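Local coordinates for flagellar biosynthesis protein flhA (Bacillus subtilis, PDB 3MIX) that takes part in flagellar protein export, providing the adaptor for coordinated delivery of late flagellar building blocks to the type III secretion system, at residues 74-79 with 177-182; 47-52 with 86-91; 106-111 with 187-192. All coordinates share one frame; numbering follows the deposited sequence.

Interaction 1 of 3, residues 74-79 with 177-182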
loop_
_atom_site.group_PDB
_atom_site.type_symbol
_atom_site.label_atom_id
_atom_site.label_comp_id
_atom_site.label_asym_id
_atom_site.label_seq_id
_atom_site.Cartn_x
_atom_site.Cartn_y
_atom_site.Cartn_z
ATOM N N VAL A 74 -15.082 7.703 -8.723
ATOM C CA VAL A 74 -14.643 9.092 -8.625
ATOM C C VAL A 74 -14.391 9.514 -7.166
ATOM O O VAL A 74 -13.353 10.093 -6.838
ATOM C CB VAL A 74 -15.650 10.031 -9.336
ATOM C CG1 VAL A 74 -15.427 11.492 -8.949
ATOM C CG2 VAL A 74 -15.555 9.839 -10.867
ATOM N N MET A 75 -15.341 9.192 -6.300
ATOM C CA MET A 75 -15.210 9.398 -4.861
ATOM C C MET A 75 -13.973 8.728 -4.286
ATOM O O MET A 75 -13.227 9.335 -3.518
ATOM C CB MET A 75 -16.427 8.809 -4.159
ATOM C CG MET A 75 -17.452 9.799 -3.732
ATOM S SD MET A 75 -17.463 11.360 -4.645
ATOM C CE MET A 75 -17.241 12.467 -3.258
ATOM N N ILE A 76 -13.795 7.455 -4.621
ATOM C CA ILE A 76 -12.638 6.705 -4.161
ATOM C C ILE A 76 -11.342 7.406 -4.580
ATOM O O ILE A 76 -10.450 7.610 -3.754
ATOM C CB ILE A 76 -12.705 5.240 -4.657
ATOM C CG1 ILE A 76 -13.940 4.550 -4.023
ATOM C CG2 ILE A 76 -11.390 4.511 -4.363
ATOM C CD1 ILE A 76 -14.227 3.178 -4.590
ATOM N N ARG A 77 -11.264 7.804 -5.848
ATOM C CA ARG A 77 -10.067 8.446 -6.387
ATOM C C ARG A 77 -9.766 9.743 -5.623
ATOM O O ARG A 77 -8.601 10.044 -5.323
ATOM C CB ARG A 77 -10.222 8.705 -7.887
ATOM C CG ARG A 77 -9.082 9.520 -8.515
ATOM C CD ARG A 77 -9.225 9.749 -10.008
ATOM N NE ARG A 77 -9.093 8.495 -10.744
ATOM C CZ ARG A 77 -10.134 7.820 -11.252
ATOM N NH1 ARG A 77 -11.359 8.315 -11.136
ATOM N NH2 ARG A 77 -9.955 6.665 -11.890
ATOM N N ARG A 78 -10.822 10.489 -5.275
ATOM C CA ARG A 78 -10.660 11.717 -4.490
ATOM C C ARG A 78 -10.216 11.430 -3.062
ATOM O O ARG A 78 -9.255 12.023 -2.589
ATOM C CB ARG A 78 -11.909 12.607 -4.579
ATOM C CG ARG A 78 -12.366 12.722 -6.046
ATOM C CD ARG A 78 -13.070 14.013 -6.450
ATOM N NE ARG A 78 -14.373 14.179 -5.835
ATOM C CZ ARG A 78 -15.486 14.514 -6.487
ATOM N NH1 ARG A 78 -15.493 14.715 -7.806
ATOM N NH2 ARG A 78 -16.609 14.659 -5.808
ATOM N N GLN A 79 -10.880 10.505 -2.385
ATOM C CA GLN A 79 -10.489 10.134 -1.023
ATOM C C GLN A 79 -9.032 9.690 -0.912
ATOM O O GLN A 79 -8.291 10.145 -0.041
ATOM C CB GLN A 79 -11.389 9.014 -0.489
ATOM C CG GLN A 79 -11.041 8.552 0.943
ATOM C CD GLN A 79 -11.527 7.122 1.269
ATOM O OE1 GLN A 79 -10.858 6.373 2.008
ATOM N NE2 GLN A 79 -12.686 6.741 0.714
ATOM N N HIS A 177 -15.014 -2.194 -0.136
ATOM C CA HIS A 177 -14.183 -3.311 -0.594
ATOM C C HIS A 177 -13.109 -2.921 -1.645
ATOM O O HIS A 177 -11.942 -3.339 -1.552
ATOM C CB HIS A 177 -15.047 -4.458 -1.097
ATOM C CG HIS A 177 -14.331 -5.765 -1.134
ATOM N ND1 HIS A 177 -14.791 -6.845 -1.849
ATOM C CD2 HIS A 177 -13.162 -6.154 -0.573
ATOM C CE1 HIS A 177 -13.950 -7.853 -1.706
ATOM N NE2 HIS A 177 -12.946 -7.457 -0.946
ATOM N N ILE A 178 -13.497 -2.107 -2.623
ATOM C CA ILE A 178 -12.563 -1.621 -3.629
ATOM C C ILE A 178 -11.517 -0.717 -2.991
ATOM O O ILE A 178 -10.320 -0.906 -3.239
ATOM C CB ILE A 178 -13.279 -0.893 -4.781
ATOM C CG1 ILE A 178 -14.056 -1.899 -5.636
ATOM C CG2 ILE A 178 -12.275 -0.120 -5.656
ATOM C CD1 ILE A 178 -15.107 -1.245 -6.510
ATOM N N THR A 179 -11.962 0.241 -2.171
ATOM C CA THR A 179 -11.044 1.174 -1.521
ATOM C C THR A 179 -10.034 0.514 -0.585
ATOM O O THR A 179 -8.855 0.872 -0.584
ATOM C CB THR A 179 -11.702 2.516 -0.921
ATOM O OG1 THR A 179 -11.394 2.677 0.475
ATOM C CG2 THR A 179 -13.135 2.594 -1.114
ATOM N N GLU A 180 -10.496 -0.452 0.192
ATOM C CA GLU A 180 -9.613 -1.231 1.053
ATOM C C GLU A 180 -8.623 -2.051 0.243
ATOM O O GLU A 180 -7.477 -2.196 0.642
ATOM C CB GLU A 180 -10.407 -2.151 1.987
ATOM C CG GLU A 180 -11.259 -1.429 3.050
ATOM C CD GLU A 180 -10.478 -0.441 3.922
ATOM O OE1 GLU A 180 -9.384 -0.794 4.417
ATOM O OE2 GLU A 180 -10.988 0.691 4.139
ATOM N N LYS A 181 -9.055 -2.597 -0.886
ATOM C CA LYS A 181 -8.137 -3.398 -1.711
ATOM C C LYS A 181 -7.107 -2.561 -2.415
ATOM O O LYS A 181 -5.961 -2.967 -2.521
ATOM C CB LYS A 181 -8.864 -4.307 -2.703
ATOM C CG LYS A 181 -8.728 -5.777 -2.327
ATOM C CD LYS A 181 -9.527 -6.137 -1.113
ATOM C CE LYS A 181 -8.713 -6.983 -0.125
ATOM N NZ LYS A 181 -7.910 -8.071 -0.773
ATOM N N ILE A 182 -7.513 -1.390 -2.882
ATOM C CA ILE A 182 -6.577 -0.451 -3.486
ATOM C C ILE A 182 -5.541 0.002 -2.460
ATOM O O ILE A 182 -4.350 0.137 -2.786
ATOM C CB ILE A 182 -7.314 0.731 -4.143
ATOM C CG1 ILE A 182 -8.068 0.224 -5.385
ATOM C CG2 ILE A 182 -6.344 1.806 -4.562
ATOM C CD1 ILE A 182 -8.975 1.256 -6.023
#
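Ile76 points toward the other helix and packs obliquely on Thr179, at the nearest point of the two backbones. CG1 of Ile76 rests 3.6 Å from CG2 of Thr179, and the same threonine methyl stands 3.7 Å from CD1 of Ile76. A chi1 of -64° sets CG1 of Ile76 beside its own backbone N, anti to the carbonyl carbon, and against Thr179. Ile76 and Ile178 meet at about a right angle, CD1 of Ile76 reaching CG2 of Ile178 at 4.0 Å. CG2 of Ile76 also lies against CB of Thr179 (4.0 Å) and comes more loosely within 4.4 Å of CD1 of Ile182, one turn after Ile178. Gln79, one turn beyond Ile76, sends its extended side chain across Thr179 at the exposed border of the otherwise buried contact. An alanine in place of Ile76 would probably leave a gap between the helices, because the methyls of Ile178, Thr179 and Ile182 would all lose their packing partner. No hydrogen bond joins the two segments, whose axes run in broadly the same direction, inclined by 37° with a closest approach of 10.5 Å. Away from this contact, Arg77 bonds to Ile88 O and His177 to the hydroxyl of Tyr104. The arrangement is that of neighbouring helices in an alpha/beta layer: helices 69-84 and 170-189 pack together on one face of a mixed four-stranded sheet, each touching Phe51 of strand 49-53.

Interaction 2 of 3, residues 47-52 with 86-91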
loop_
_atom_site.group_PDB
_atom_site.type_symbol
_atom_site.label_atom_id
_atom_site.label_comp_id
_atom_site.label_asym_id
_atom_site.label_seq_id
_atom_site.Cartn_x
_atom_site.Cartn_y
_atom_site.Cartn_z
ATOM N N ASP A 47 -4.287 -3.569 -18.051
ATOM C CA ASP A 47 -4.900 -2.437 -17.371
ATOM C C ASP A 47 -4.531 -2.407 -15.881
ATOM O O ASP A 47 -4.553 -3.427 -15.212
ATOM C CB ASP A 47 -6.418 -2.463 -17.528
ATOM C CG ASP A 47 -6.856 -2.570 -18.967
ATOM O OD1 ASP A 47 -6.835 -3.689 -19.518
ATOM O OD2 ASP A 47 -7.243 -1.542 -19.552
ATOM N N PRO A 48 -4.204 -1.227 -15.358
ATOM C CA PRO A 48 -3.817 -1.172 -13.942
ATOM C C PRO A 48 -4.902 -1.647 -12.982
ATOM O O PRO A 48 -4.573 -2.304 -11.990
ATOM C CB PRO A 48 -3.476 0.310 -13.691
ATOM C CG PRO A 48 -3.742 1.039 -14.922
ATOM C CD PRO A 48 -4.303 0.104 -15.986
ATOM N N ILE A 49 -6.175 -1.344 -13.271
ATOM C CA ILE A 49 -7.275 -1.720 -12.389
ATOM C C ILE A 49 -8.486 -2.153 -13.190
ATOM O O ILE A 49 -8.974 -1.405 -14.040
ATOM C CB ILE A 49 -7.761 -0.549 -11.454
ATOM C CG1 ILE A 49 -6.603 0.170 -10.742
ATOM C CG2 ILE A 49 -8.819 -1.072 -10.446
ATOM C CD1 ILE A 49 -7.072 1.351 -9.827
ATOM N N GLU A 50 -8.975 -3.356 -12.903
ATOM C CA GLU A 50 -10.114 -3.887 -13.601
ATOM C C GLU A 50 -11.147 -4.338 -12.595
ATOM O O GLU A 50 -10.833 -5.089 -11.668
ATOM C CB GLU A 50 -9.731 -5.115 -14.453
ATOM C CG GLU A 50 -8.664 -4.887 -15.482
ATOM C CD GLU A 50 -8.223 -6.203 -16.112
ATOM O OE1 GLU A 50 -8.969 -6.711 -16.963
ATOM O OE2 GLU A 50 -7.147 -6.735 -15.741
ATOM N N PHE A 51 -12.380 -3.903 -12.812
ATOM C CA PHE A 51 -13.516 -4.355 -12.043
ATOM C C PHE A 51 -14.450 -5.097 -12.991
ATOM O O PHE A 51 -14.953 -4.522 -13.964
ATOM C CB PHE A 51 -14.230 -3.169 -11.393
ATOM C CG PHE A 51 -15.416 -3.555 -10.559
ATOM C CD1 PHE A 51 -15.253 -3.964 -9.237
ATOM C CD2 PHE A 51 -16.693 -3.508 -11.086
ATOM C CE1 PHE A 51 -16.339 -4.319 -8.466
ATOM C CE2 PHE A 51 -17.794 -3.870 -10.309
ATOM C CZ PHE A 51 -17.615 -4.269 -9.006
ATOM N N GLU A 52 -14.642 -6.382 -12.692
ATOM C CA GLU A 52 -15.427 -7.303 -13.483
ATOM C C GLU A 52 -16.613 -7.832 -12.697
ATOM O O GLU A 52 -16.497 -8.143 -11.508
ATOM C CB GLU A 52 -14.562 -8.480 -13.916
ATOM C CG GLU A 52 -13.426 -8.089 -14.844
ATOM C CD GLU A 52 -12.662 -9.287 -15.378
ATOM O OE1 GLU A 52 -13.016 -10.442 -15.043
ATOM O OE2 GLU A 52 -11.685 -9.069 -16.138
ATOM N N LEU A 86 -1.745 9.327 -3.636
ATOM C CA LEU A 86 -1.831 8.552 -4.882
ATOM C C LEU A 86 -3.177 8.820 -5.585
ATOM O O LEU A 86 -4.242 8.696 -4.984
ATOM C CB LEU A 86 -1.720 7.046 -4.584
ATOM C CG LEU A 86 -1.925 6.070 -5.758
ATOM C CD1 LEU A 86 -0.781 6.088 -6.777
ATOM C CD2 LEU A 86 -2.208 4.645 -5.308
ATOM N N VAL A 87 -3.088 9.210 -6.847
ATOM C CA VAL A 87 -4.198 9.368 -7.713
ATOM C C VAL A 87 -4.305 8.100 -8.562
ATOM O O VAL A 87 -3.506 7.889 -9.478
ATOM C CB VAL A 87 -4.003 10.524 -8.694
ATOM C CG1 VAL A 87 -5.253 10.657 -9.531
ATOM C CG2 VAL A 87 -3.731 11.829 -7.969
ATOM N N ILE A 88 -5.326 7.299 -8.277
ATOM C CA ILE A 88 -5.521 6.060 -8.994
ATOM C C ILE A 88 -5.890 6.336 -10.439
ATOM O O ILE A 88 -6.576 7.334 -10.752
ATOM C CB ILE A 88 -6.551 5.122 -8.312
ATOM C CG1 ILE A 88 -7.950 5.738 -8.334
ATOM C CG2 ILE A 88 -6.080 4.770 -6.881
ATOM C CD1 ILE A 88 -9.072 4.734 -8.022
ATOM N N PRO A 89 -5.411 5.472 -11.329
ATOM C CA PRO A 89 -5.732 5.592 -12.747
ATOM C C PRO A 89 -7.178 5.178 -13.016
ATOM O O PRO A 89 -7.914 4.740 -12.113
ATOM C CB PRO A 89 -4.750 4.618 -13.416
ATOM C CG PRO A 89 -4.521 3.530 -12.318
ATOM C CD PRO A 89 -4.545 4.310 -11.021
ATOM N N VAL A 90 -7.570 5.383 -14.267
ATOM C CA VAL A 90 -8.824 4.936 -14.831
ATOM C C VAL A 90 -9.090 3.477 -14.446
ATOM O O VAL A 90 -8.198 2.625 -14.570
ATOM C CB VAL A 90 -8.750 5.106 -16.377
ATOM C CG1 VAL A 90 -9.922 4.434 -17.102
ATOM C CG2 VAL A 90 -8.746 6.568 -16.707
ATOM N N VAL A 91 -10.312 3.199 -13.985
ATOM C CA VAL A 91 -10.736 1.820 -13.731
ATOM C C VAL A 91 -11.438 1.237 -14.952
ATOM O O VAL A 91 -12.320 1.866 -15.540
ATOM C CB VAL A 91 -11.639 1.656 -12.477
ATOM C CG1 VAL A 91 -11.975 0.191 -12.295
ATOM C CG2 VAL A 91 -10.918 2.191 -11.210
HETATM O O HOH W 1 -7.471 0.264 -15.452
#
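Ile49 and Val91 form the centre of a mainly apolar contact between the start of a strand and an extended loop. Their side chains approach at a slant, CG2 of Ile49 lying 3.9 Å from CG1 of Val91. The latter methyl, anti to its own backbone N (chi1 -178°), also meets CB of Phe51 at 4.1 Å, while the phenylalanine ring leads away from the loop. The longer branch of Ile49 runs across Ile88 and Pro89 at about a right angle, with CD1 of Ile49 at 4.1 Å from CB of Ile88 and equally far from CD of Pro89. Towards the surface the two prolines slide past each other in opposite directions, and CG of Pro89 sits 3.7 Å from CB of Pro48.

The polar component is a water bridge. Water 1 accepts from Ile49 N at 3.0 Å and donates to Val90 O at 2.6 Å, joining the two backbones where no direct hydrogen bond links the segments.

Just beyond this point direct pairing takes over, as Ile49 and Phe51 bond to Arg92 in the parallel strand 92-95. On its other edge strand 49-53 pairs with strand 103-108. The loop touches both neighbouring helices as it leads into strand 92-95, Val91 lying on Ile73 of helix 69-84 and Ile88 on Ile182 of helix 170-189.

Interaction 3 of 3, residues 106-111 with 187-192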
loop_
_atom_site.group_PDB
_atom_site.type_symbol
_atom_site.label_atom_id
_atom_site.label_comp_id
_atom_site.label_asym_id
_atom_site.label_seq_id
_atom_site.Cartn_x
_atom_site.Cartn_y
_atom_site.Cartn_z
ATOM N N LEU A 106 -12.197 -7.927 -8.613
ATOM C CA LEU A 106 -11.263 -6.806 -8.779
ATOM C C LEU A 106 -9.854 -7.289 -9.081
ATOM O O LEU A 106 -9.321 -8.160 -8.394
ATOM C CB LEU A 106 -11.238 -5.893 -7.544
ATOM C CG LEU A 106 -10.427 -4.589 -7.706
ATOM C CD1 LEU A 106 -11.176 -3.540 -8.558
ATOM C CD2 LEU A 106 -10.054 -4.011 -6.367
ATOM N N LYS A 107 -9.258 -6.715 -10.113
ATOM C CA LYS A 107 -7.889 -7.039 -10.486
ATOM C C LYS A 107 -7.040 -5.791 -10.428
ATOM O O LYS A 107 -7.503 -4.704 -10.757
ATOM C CB LYS A 107 -7.828 -7.660 -11.885
ATOM C CG LYS A 107 -8.779 -8.847 -12.067
ATOM C CD LYS A 107 -8.880 -9.334 -13.526
ATOM C CE LYS A 107 -7.630 -10.120 -13.950
ATOM N NZ LYS A 107 -7.917 -11.127 -15.027
ATOM N N ILE A 108 -5.802 -5.952 -9.985
ATOM C CA ILE A 108 -4.845 -4.863 -9.970
ATOM C C ILE A 108 -3.573 -5.311 -10.670
ATOM O O ILE A 108 -2.932 -6.271 -10.260
ATOM C CB ILE A 108 -4.577 -4.343 -8.520
ATOM C CG1 ILE A 108 -5.783 -3.507 -8.036
ATOM C CG2 ILE A 108 -3.254 -3.535 -8.458
ATOM C CD1 ILE A 108 -5.763 -3.165 -6.572
ATOM N N LYS A 109 -3.231 -4.633 -11.752
ATOM C CA LYS A 109 -1.988 -4.905 -12.459
ATOM C C LYS A 109 -1.986 -6.365 -12.944
ATOM O O LYS A 109 -0.958 -7.041 -12.916
ATOM C CB LYS A 109 -0.802 -4.618 -11.527
ATOM C CG LYS A 109 0.234 -3.638 -12.052
ATOM C CD LYS A 109 -0.287 -2.205 -12.166
ATOM C CE LYS A 109 0.797 -1.299 -12.793
ATOM N NZ LYS A 109 0.456 0.190 -12.821
ATOM N N GLY A 110 -3.153 -6.850 -13.367
ATOM C CA GLY A 110 -3.275 -8.197 -13.927
ATOM C C GLY A 110 -3.659 -9.290 -12.952
ATOM O O GLY A 110 -4.009 -10.369 -13.378
ATOM N N ASN A 111 -3.600 -9.029 -11.645
ATOM C CA ASN A 111 -3.904 -10.074 -10.653
ATOM C C ASN A 111 -5.215 -9.854 -9.929
ATOM O O ASN A 111 -5.526 -8.734 -9.525
ATOM C CB ASN A 111 -2.801 -10.169 -9.594
ATOM C CG ASN A 111 -1.414 -10.241 -10.183
ATOM O OD1 ASN A 111 -1.088 -11.165 -10.927
ATOM N ND2 ASN A 111 -0.574 -9.265 -9.834
ATOM N N HIS A 187 0.943 0.437 -3.408
ATOM C CA HIS A 187 2.342 0.476 -3.775
ATOM C C HIS A 187 2.560 -0.141 -5.151
ATOM O O HIS A 187 3.545 0.181 -5.810
ATOM C CB HIS A 187 3.177 -0.243 -2.715
ATOM C CG HIS A 187 2.867 -1.705 -2.579
ATOM N ND1 HIS A 187 1.819 -2.180 -1.815
ATOM C CD2 HIS A 187 3.486 -2.794 -3.083
ATOM C CE1 HIS A 187 1.810 -3.500 -1.856
ATOM N NE2 HIS A 187 2.798 -3.896 -2.638
ATOM N N GLU A 188 1.635 -1.015 -5.577
ATOM C CA GLU A 188 1.663 -1.592 -6.914
ATOM C C GLU A 188 1.145 -0.623 -7.963
ATOM O O GLU A 188 1.352 -0.855 -9.136
ATOM C CB GLU A 188 0.802 -2.865 -6.978
ATOM C CG GLU A 188 1.449 -4.099 -6.346
ATOM C CD GLU A 188 0.454 -5.215 -6.177
ATOM O OE1 GLU A 188 -0.346 -5.438 -7.112
ATOM O OE2 GLU A 188 0.444 -5.867 -5.105
ATOM N N LEU A 189 0.456 0.446 -7.542
ATOM C CA LEU A 189 -0.194 1.387 -8.477
ATOM C C LEU A 189 0.526 2.724 -8.678
ATOM O O LEU A 189 0.156 3.510 -9.551
ATOM C CB LEU A 189 -1.654 1.639 -8.048
ATOM C CG LEU A 189 -2.655 0.490 -8.240
ATOM C CD1 LEU A 189 -3.937 0.722 -7.362
ATOM C CD2 LEU A 189 -3.043 0.337 -9.710
ATOM N N ILE A 190 1.548 3.008 -7.875
ATOM C CA ILE A 190 2.361 4.202 -8.127
ATOM C C ILE A 190 3.357 3.880 -9.273
ATOM O O ILE A 190 4.553 3.710 -9.048
ATOM C CB ILE A 190 3.038 4.735 -6.818
ATOM C CG1 ILE A 190 3.873 6.004 -7.065
ATOM C CG2 ILE A 190 3.941 3.678 -6.204
ATOM C CD1 ILE A 190 3.102 7.264 -7.241
ATOM N N GLY A 191 2.842 3.758 -10.494
ATOM C CA GLY A 191 3.673 3.538 -11.661
ATOM C C GLY A 191 4.389 4.788 -12.137
ATOM O O GLY A 191 4.355 5.843 -11.476
ATOM N N ARG A 192 5.002 4.690 -13.319
ATOM C CA ARG A 192 5.799 5.790 -13.852
ATOM C C ARG A 192 4.909 6.944 -14.213
ATOM O O ARG A 192 5.251 8.113 -13.970
ATOM C CB ARG A 192 6.591 5.358 -15.090
ATOM C CG ARG A 192 7.661 6.405 -15.495
ATOM C CD ARG A 192 8.321 6.017 -16.838
ATOM N NE ARG A 192 9.284 7.030 -17.250
ATOM C CZ ARG A 192 10.522 7.145 -16.757
ATOM N NH1 ARG A 192 10.974 6.310 -15.817
ATOM N NH2 ARG A 192 11.307 8.110 -17.199
HETATM O O HOH W 2 -1.582 -7.264 -8.161
#
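A type I' turn from Ile108 to Asn111 sets Ile108 and Lys109 against Glu188 and Leu189, and both turn-closing backbone bonds are made, Ile108 N to Asn111 O at 2.8 Å and Asn111 N to Ile108 O at 3.2 Å. The apolar part of the contact falls to Ile108, where chi1 of -75° sets CG1 beside the backbone N and leaves CG2 anti to it, facing Leu189. CG2 of Ile108 lies 4.1 Å from CD2 of Leu189, the side chains crossing at about a right angle. The same methyl is 3.7 Å from OE1 of Glu188, whose other oxygen, OE2, is hydrogen-bonded to His185. Lys109 bends at chi2 (68°), and its aliphatic chain passes the backbone of Glu188, with CD 3.7 Å from Glu188 O. Water 2 donates to Ile108 O at 2.7 Å and accepts from Asn111 ND2 at 2.8 Å; its approach to Glu188 OE1 is implausibly short, which leaves that link doubtful. Such a turn is the classic two-residue loop of a beta hairpin: it joins strands 103-108 and 111-117, and here the hairpin tip packs against the C-terminal end of helix 170-189.

Overall arrangement
After two short helices at the N terminus, the chain lays down 47-52 and then helix 69-84, and interaction 2 closes that loop by returning 86-91 to the first strand, forming a beta-alpha-beta crossover between parallel strands 49-53 and 92-95. Interaction 1 opens inside this loop and closes only on helix 170-189, so the two cross. Interaction 3 opens after interaction 2 has closed, in series with it, but crosses interaction 1, whose helix it also uses. The three meet directly: Arg77 packs on Val90, Pro48 O pairs with Lys109 N, and Ile182 packs on Leu189. Together they tie both helices to the mixed sheet, and the hairpin tip to the end of helix 170-189.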